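Local coordinates for type III secretion system effector protein ExoU (PDB 4QMK), which is a toxin delivered by type III secretion that probably hydrolyses membrane phospholipids through a patatin-like phospholipase domain, with plasma-membrane localization mediated by binding phosphatidylinositol 4,5-bisphosphate, at residues A67-F81 against P326-E338. Residues are numbered along the deposited sequence; the frame is centred on the assembly and turned at random.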
ATOM      1  N   ALA A  67     -24.712   3.266  17.878  1.00 30.40           N
ATOM      2  CA  ALA A  67     -24.063   3.274  16.571  1.00 29.01           C
ATOM      3  C   ALA A  67     -22.660   2.621  16.627  1.00 26.68           C
ATOM      4  O   ALA A  67     -22.141   2.152  15.620  1.00 27.98           O
ATOM      5  CB  ALA A  67     -23.940   4.691  16.071  1.00 27.27           C
ATOM      6  N   HIS A  68     -22.062   2.576  17.799  1.00 23.72           N
ATOM      7  CA  HIS A  68     -20.766   1.970  17.943  1.00 25.30           C
ATOM      8  C   HIS A  68     -20.812   0.896  19.065  1.00 23.41           C
ATOM      9  O   HIS A  68     -21.234   1.155  20.167  1.00 23.30           O
ATOM     10  CB  HIS A  68     -19.780   3.106  18.232  1.00 26.25           C
ATOM     11  CG  HIS A  68     -18.353   2.697  18.275  1.00 28.24           C
ATOM     12  ND1 HIS A  68     -17.343   3.575  18.590  1.00 32.87           N
ATOM     13  CD2 HIS A  68     -17.751   1.511  18.048  1.00 31.83           C
ATOM     14  CE1 HIS A  68     -16.178   2.950  18.542  1.00 32.65           C
ATOM     15  NE2 HIS A  68     -16.399   1.687  18.239  1.00 29.34           N
ATOM     16  N   LEU A  69     -20.425  -0.314  18.759  1.00 23.31           N
ATOM     17  CA  LEU A  69     -20.377  -1.400  19.753  1.00 24.15           C
ATOM     18  C   LEU A  69     -18.908  -1.603  20.065  1.00 22.27           C
ATOM     19  O   LEU A  69     -18.099  -1.823  19.151  1.00 22.02           O
ATOM     20  CB  LEU A  69     -20.985  -2.661  19.176  1.00 25.31           C
ATOM     21  CG  LEU A  69     -20.957  -3.931  19.996  1.00 27.86           C
ATOM     22  CD1 LEU A  69     -21.614  -3.781  21.367  1.00 29.57           C
ATOM     23  CD2 LEU A  69     -21.696  -5.010  19.211  1.00 28.15           C
ATOM     24  N   VAL A  70     -18.533  -1.468  21.325  1.00 20.09           N
ATOM     25  CA  VAL A  70     -17.132  -1.622  21.684  1.00 20.05           C
ATOM     26  C   VAL A  70     -16.987  -2.834  22.562  1.00 20.56           C
ATOM     27  O   VAL A  70     -17.582  -2.874  23.631  1.00 20.15           O
ATOM     28  CB  VAL A  70     -16.607  -0.380  22.487  1.00 19.59           C
ATOM     29  CG1 VAL A  70     -15.147  -0.537  22.822  1.00 18.99           C
ATOM     30  CG2 VAL A  70     -16.809   0.912  21.688  1.00 20.05           C
ATOM     31  N   LEU A  71     -16.162  -3.783  22.164  1.00 22.94           N
ATOM     32  CA  LEU A  71     -15.907  -5.025  22.988  1.00 27.49           C
ATOM     33  C   LEU A  71     -14.515  -5.017  23.618  1.00 30.24           C
ATOM     34  O   LEU A  71     -13.535  -5.204  22.927  1.00 29.45           O
ATOM     35  CB  LEU A  71     -16.075  -6.290  22.113  1.00 27.53           C
ATOM     36  CG  LEU A  71     -17.368  -6.326  21.294  1.00 28.88           C
ATOM     37  CD1 LEU A  71     -17.510  -7.576  20.494  1.00 31.97           C
ATOM     38  CD2 LEU A  71     -18.550  -6.214  22.220  1.00 31.49           C
ATOM     39  N   SER A  72     -14.439  -4.854  24.935  1.00 38.99           N
ATOM     40  CA  SER A  72     -13.151  -4.823  25.681  1.00 44.08           C
ATOM     41  C   SER A  72     -12.854  -6.215  26.115  1.00 47.99           C
ATOM     42  O   SER A  72     -13.094  -6.597  27.229  1.00 66.04           O
ATOM     43  CB  SER A  72     -13.331  -3.913  26.881  1.00 47.55           C
ATOM     44  OG  SER A  72     -14.080  -2.777  26.469  1.00 62.71           O
ATOM     45  N   GLY A  73     -12.337  -6.984  25.198  1.00 56.37           N
ATOM     46  CA  GLY A  73     -12.354  -8.421  25.314  1.00 56.56           C
ATOM     47  C   GLY A  73     -11.460  -9.155  26.248  1.00 64.64           C
ATOM     48  O   GLY A  73     -10.703  -8.584  27.033  1.00 76.83           O
ATOM     49  N   GLY A  74     -11.608 -10.472  26.141  1.00 69.79           N
ATOM     50  CA  GLY A  74     -10.948 -11.484  26.969  1.00 61.62           C
ATOM     51  C   GLY A  74     -11.362 -12.741  26.254  1.00 56.58           C
ATOM     52  O   GLY A  74     -12.294 -12.723  25.442  1.00 66.38           O
ATOM     53  N   GLY A  75     -10.654 -13.825  26.498  1.00 56.56           N
ATOM     54  CA  GLY A  75     -10.947 -15.077  25.835  1.00 51.43           C
ATOM     55  C   GLY A  75     -12.110 -15.784  26.491  1.00 49.11           C
ATOM     56  O   GLY A  75     -13.239 -15.712  26.023  1.00 49.48           O
ATOM     57  N   ALA A  76     -11.826 -16.441  27.602  1.00 47.85           N
ATOM     58  CA  ALA A  76     -12.826 -17.240  28.278  1.00 49.01           C
ATOM     59  C   ALA A  76     -14.086 -16.418  28.606  1.00 50.35           C
ATOM     60  O   ALA A  76     -15.218 -16.876  28.363  1.00 52.28           O
ATOM     61  CB  ALA A  76     -12.227 -17.845  29.531  1.00 50.01           C
ATOM     62  N   LYS A  77     -13.906 -15.204  29.132  1.00 47.57           N
ATOM     63  CA  LYS A  77     -15.069 -14.367  29.473  1.00 46.66           C
ATOM     64  C   LYS A  77     -15.889 -13.981  28.218  1.00 39.05           C
ATOM     65  O   LYS A  77     -17.065 -13.694  28.302  1.00 35.67           O
ATOM     66  CB  LYS A  77     -14.685 -13.140  30.305  1.00 49.72           C
ATOM     67  CG  LYS A  77     -13.382 -12.435  29.928  1.00 56.77           C
ATOM     68  CD  LYS A  77     -13.326 -11.074  30.631  1.00 64.16           C
ATOM     69  CE  LYS A  77     -11.957 -10.410  30.708  1.00 73.89           C
ATOM     70  NZ  LYS A  77     -11.524  -9.762  29.440  1.00 74.26           N
ATOM     71  N   GLY A  78     -15.272 -14.049  27.054  1.00 35.08           N
ATOM     72  CA  GLY A  78     -15.978 -13.797  25.840  1.00 35.76           C
ATOM     73  C   GLY A  78     -17.173 -14.706  25.632  1.00 36.18           C
ATOM     74  O   GLY A  78     -17.984 -14.457  24.751  1.00 37.86           O
ATOM     75  N   ILE A  79     -17.307 -15.744  26.438  1.00 36.79           N
ATOM     76  CA  ILE A  79     -18.359 -16.695  26.249  1.00 36.85           C
ATOM     77  C   ILE A  79     -19.636 -16.038  26.616  1.00 36.17           C
ATOM     78  O   ILE A  79     -20.681 -16.511  26.230  1.00 41.38           O
ATOM     79  CB  ILE A  79     -18.108 -18.031  27.057  1.00 40.94           C
ATOM     80  CG1 ILE A  79     -19.241 -19.044  26.847  1.00 41.68           C
ATOM     81  CG2 ILE A  79     -17.982 -17.797  28.552  1.00 40.99           C
ATOM     82  CD1 ILE A  79     -19.362 -19.450  25.397  1.00 43.28           C
ATOM     83  N   ALA A  80     -19.597 -14.915  27.311  1.00 33.99           N
ATOM     84  CA  ALA A  80     -20.850 -14.167  27.622  1.00 32.47           C
ATOM     85  C   ALA A  80     -21.384 -13.334  26.443  1.00 31.11           C
ATOM     86  O   ALA A  80     -22.547 -12.968  26.413  1.00 31.68           O
ATOM     87  CB  ALA A  80     -20.623 -13.247  28.815  1.00 32.06           C
ATOM     88  N   PHE A  81     -20.543 -13.007  25.488  1.00 29.07           N
ATOM     89  CA  PHE A  81     -20.968 -12.067  24.453  1.00 29.39           C
ATOM     90  C   PHE A  81     -22.231 -12.461  23.681  1.00 30.47           C
ATOM     91  O   PHE A  81     -22.988 -11.591  23.236  1.00 29.69           O
ATOM     92  CB  PHE A  81     -19.820 -11.804  23.440  1.00 28.83           C
ATOM     93  CG  PHE A  81     -18.710 -10.949  23.958  1.00 26.97           C
ATOM     94  CD1 PHE A  81     -18.976  -9.812  24.680  1.00 27.58           C
ATOM     95  CD2 PHE A  81     -17.389 -11.213  23.602  1.00 27.83           C
ATOM     96  CE1 PHE A  81     -17.938  -8.979  25.119  1.00 26.93           C
ATOM     97  CE2 PHE A  81     -16.358 -10.376  23.995  1.00 27.18           C
ATOM     98  CZ  PHE A  81     -16.636  -9.264  24.761  1.00 26.91           C
ATOM     99  N   PRO A 326     -24.655  20.314  20.039  1.00 36.43           N
ATOM    100  CA  PRO A 326     -24.853  19.456  21.160  1.00 36.15           C
ATOM    101  C   PRO A 326     -25.956  18.393  20.937  1.00 38.89           C
ATOM    102  O   PRO A 326     -26.087  17.477  21.741  1.00 45.17           O
ATOM    103  CB  PRO A 326     -25.221  20.436  22.281  1.00 34.66           C
ATOM    104  CG  PRO A 326     -25.799  21.631  21.604  1.00 33.71           C
ATOM    105  CD  PRO A 326     -25.278  21.647  20.218  1.00 34.78           C
ATOM    106  N   LEU A 327     -26.770  18.538  19.894  1.00 39.21           N
ATOM    107  CA  LEU A 327     -27.850  17.569  19.596  1.00 34.30           C
ATOM    108  C   LEU A 327     -27.368  16.493  18.665  1.00 34.18           C
ATOM    109  O   LEU A 327     -28.070  15.524  18.429  1.00 35.74           O
ATOM    110  CB  LEU A 327     -29.047  18.247  18.958  1.00 32.61           C
ATOM    111  CG  LEU A 327     -29.565  19.494  19.651  1.00 30.62           C
ATOM    112  CD1 LEU A 327     -30.630  20.144  18.797  1.00 29.41           C
ATOM    113  CD2 LEU A 327     -30.127  19.132  20.988  1.00 29.42           C
ATOM    114  N   GLY A 328     -26.195  16.684  18.091  1.00 40.19           N
ATOM    115  CA  GLY A 328     -25.571  15.660  17.255  1.00 54.26           C
ATOM    116  C   GLY A 328     -24.594  14.843  18.108  1.00 71.12           C
ATOM    117  O   GLY A 328     -23.406  15.173  18.192  1.00 92.07           O
ATOM    118  N   LYS A 329     -25.090  13.806  18.774  1.00 65.94           N
ATOM    119  CA  LYS A 329     -24.253  13.011  19.665  1.00 65.40           C
ATOM    120  C   LYS A 329     -24.401  11.551  19.381  1.00 59.42           C
ATOM    121  O   LYS A 329     -25.503  11.050  19.316  1.00 60.50           O
ATOM    122  CB  LYS A 329     -24.619  13.275  21.119  1.00 76.77           C
ATOM    123  CG  LYS A 329     -24.006  14.544  21.691  1.00 92.15           C
ATOM    124  CD  LYS A 329     -24.396  14.759  23.154  1.00 82.87           C
ATOM    125  CE  LYS A 329     -23.867  16.093  23.687  1.00 88.03           C
ATOM    126  NZ  LYS A 329     -24.461  16.484  25.004  1.00 86.67           N
ATOM    127  N   ASP A 330     -23.279  10.862  19.235  1.00 58.83           N
ATOM    128  CA  ASP A 330     -23.303   9.439  18.987  1.00 61.04           C
ATOM    129  C   ASP A 330     -23.451   8.651  20.274  1.00 45.79           C
ATOM    130  O   ASP A 330     -23.022   9.067  21.327  1.00 43.45           O
ATOM    131  CB  ASP A 330     -22.030   9.003  18.276  1.00 76.19           C
ATOM    132  CG  ASP A 330     -22.009   9.422  16.828  1.00 91.89           C
ATOM    133  OD1 ASP A 330     -22.820   8.851  16.035  1.00 86.91           O
ATOM    134  OD2 ASP A 330     -21.168  10.302  16.492  1.00 84.16           O
ATOM    135  N   GLU A 331     -24.089   7.510  20.166  1.00 37.02           N
ATOM    136  CA  GLU A 331     -24.248   6.648  21.283  1.00 34.23           C
ATOM    137  C   GLU A 331     -23.332   5.434  21.056  1.00 32.52           C
ATOM    138  O   GLU A 331     -23.222   4.904  19.929  1.00 32.51           O
ATOM    139  CB  GLU A 331     -25.709   6.234  21.403  1.00 33.61           C
ATOM    140  CG  GLU A 331     -26.019   5.264  22.545  1.00 43.44           C
ATOM    141  CD  GLU A 331     -26.192   5.904  23.915  1.00 39.25           C
ATOM    142  OE1 GLU A 331     -25.990   7.123  24.051  1.00 44.25           O
ATOM    143  OE2 GLU A 331     -26.537   5.160  24.862  1.00 38.22           O
ATOM    144  N   ALA A 332     -22.669   5.004  22.119  1.00 26.08           N
ATOM    145  CA  ALA A 332     -21.898   3.805  22.068  1.00 24.55           C
ATOM    146  C   ALA A 332     -22.516   2.768  23.028  1.00 23.86           C
ATOM    147  O   ALA A 332     -23.324   3.122  23.903  1.00 23.98           O
ATOM    148  CB  ALA A 332     -20.490   4.095  22.488  1.00 23.39           C
ATOM    149  N   LEU A 333     -22.149   1.509  22.844  1.00 21.36           N
ATOM    150  CA  LEU A 333     -22.430   0.502  23.831  1.00 24.17           C
ATOM    151  C   LEU A 333     -21.051  -0.082  24.074  1.00 25.02           C
ATOM    152  O   LEU A 333     -20.416  -0.624  23.153  1.00 27.38           O
ATOM    153  CB  LEU A 333     -23.386  -0.568  23.308  1.00 26.43           C
ATOM    154  CG  LEU A 333     -23.665  -1.704  24.283  1.00 27.31           C
ATOM    155  CD1 LEU A 333     -24.278  -1.212  25.571  1.00 26.49           C
ATOM    156  CD2 LEU A 333     -24.657  -2.633  23.627  1.00 30.35           C
ATOM    157  N   ILE A 334     -20.548   0.055  25.290  1.00 23.05           N
ATOM    158  CA  ILE A 334     -19.202  -0.370  25.587  1.00 22.44           C
ATOM    159  C   ILE A 334     -19.361  -1.523  26.471  1.00 21.56           C
ATOM    160  O   ILE A 334     -19.989  -1.408  27.517  1.00 22.49           O
ATOM    161  CB  ILE A 334     -18.424   0.770  26.307  1.00 22.00           C
ATOM    162  CG1 ILE A 334     -18.336   1.968  25.363  1.00 24.13           C
ATOM    163  CG2 ILE A 334     -17.046   0.284  26.712  1.00 21.29           C
ATOM    164  CD1 ILE A 334     -17.960   3.313  26.020  1.00 25.24           C
ATOM    165  N   VAL A 335     -18.807  -2.650  26.117  1.00 23.93           N
ATOM    166  CA  VAL A 335     -19.118  -3.906  26.896  1.00 25.19           C
ATOM    167  C   VAL A 335     -17.942  -4.355  27.675  1.00 27.75           C
ATOM    168  O   VAL A 335     -16.944  -4.703  27.087  1.00 28.30           O
ATOM    169  CB  VAL A 335     -19.538  -5.031  25.959  1.00 25.19           C
ATOM    170  CG1 VAL A 335     -19.937  -6.252  26.749  1.00 27.30           C
ATOM    171  CG2 VAL A 335     -20.706  -4.561  25.108  1.00 24.58           C
ATOM    172  N   LYS A 336     -18.048  -4.267  29.005  1.00 31.58           N
ATOM    173  CA  LYS A 336     -17.008  -4.706  29.934  1.00 34.68           C
ATOM    174  C   LYS A 336     -17.464  -5.856  30.807  1.00 36.87           C
ATOM    175  O   LYS A 336     -18.637  -6.169  30.899  1.00 35.22           O
ATOM    176  CB  LYS A 336     -16.608  -3.576  30.868  1.00 39.38           C
ATOM    177  CG  LYS A 336     -15.735  -2.574  30.182  1.00 48.03           C
ATOM    178  CD  LYS A 336     -15.385  -1.378  31.048  1.00 52.67           C
ATOM    179  CE  LYS A 336     -14.582  -0.388  30.183  1.00 56.32           C
ATOM    180  NZ  LYS A 336     -14.050   0.821  30.887  1.00 56.80           N
ATOM    181  N   PHE A 337     -16.518  -6.438  31.522  1.00 42.22           N
ATOM    182  CA  PHE A 337     -16.842  -7.503  32.452  1.00 41.33           C
ATOM    183  C   PHE A 337     -16.680  -7.077  33.926  1.00 44.43           C
ATOM    184  O   PHE A 337     -15.853  -6.222  34.248  1.00 41.73           O
ATOM    185  CB  PHE A 337     -16.000  -8.702  32.101  1.00 39.29           C
ATOM    186  CG  PHE A 337     -16.263  -9.219  30.742  1.00 36.49           C
ATOM    187  CD1 PHE A 337     -15.619  -8.689  29.669  1.00 37.42           C
ATOM    188  CD2 PHE A 337     -17.189 -10.227  30.543  1.00 34.25           C
ATOM    189  CE1 PHE A 337     -15.884  -9.173  28.403  1.00 38.85           C
ATOM    190  CE2 PHE A 337     -17.468 -10.697  29.304  1.00 33.83           C
ATOM    191  CZ  PHE A 337     -16.812 -10.183  28.226  1.00 36.23           C
ATOM    192  N   GLU A 338     -17.478  -7.709  34.795  1.00 52.08           N
ATOM    193  CA  GLU A 338     -17.541  -7.441  36.275  1.00 59.14           C
ATOM    194  C   GLU A 338     -16.229  -7.242  37.061  1.00 50.55           C
ATOM    195  O   GLU A 338     -15.274  -7.972  36.859  1.00 47.54           O
ATOM    196  CB  GLU A 338     -18.352  -8.566  36.934  1.00 62.06           C
ATOM    197  CG  GLU A 338     -18.607  -8.354  38.423  1.00 66.99           C
ATOM    198  CD  GLU A 338     -19.523  -9.410  39.039  1.00 62.30           C
ATOM    199  OE1 GLU A 338     -19.598  -9.472  40.276  1.00 74.03           O
ATOM    200  OE2 GLU A 338     -20.164 -10.171  38.297  1.00 61.54           O
TER
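Phe337 lays one face of its ring over the side chain of Lys77, whose CD stands 3.7 Å from the ring centroid, a CH-pi contact at the C-terminal end of two adjacent parallel strands of the patatin-like core sheet. In Lys77, CG sits between the backbone N and carbonyl carbon (chi1 39°), and the extended chi2 then carries CD over the ring. The glycine-rich turn between Ser72 and Lys77 matches the sequence that forms the oxyanion hole in patatin-like phospholipases, and Phe337, which touches both ends of it, probably packs beside the active site. Its ring also meets Phe81 obliquely, the planes at 58°, while Ala80 CB and Ser72 O approach its edge. Strands 68-72 and 332-337 pair by alternating bonds: Leu333 N to His68 O, Val70 N to Leu333 O (2.8 Å, nearly straight at 170°), Val335 N to Val70 O; a weaker bond from Ser72 N to Val335 O follows. Leu69, Leu71, Leu333 and Val335 share one face, where helix 81-90 covers the three leucines. On the other, Val70 and Ile334 lie side by side. Val335 spreads its branches: CG2 sits 3.9 Å from Leu69 CD1, and CG1 meets the Phe81 ring edge in plane, 3.8 Å from Phe81 CE1.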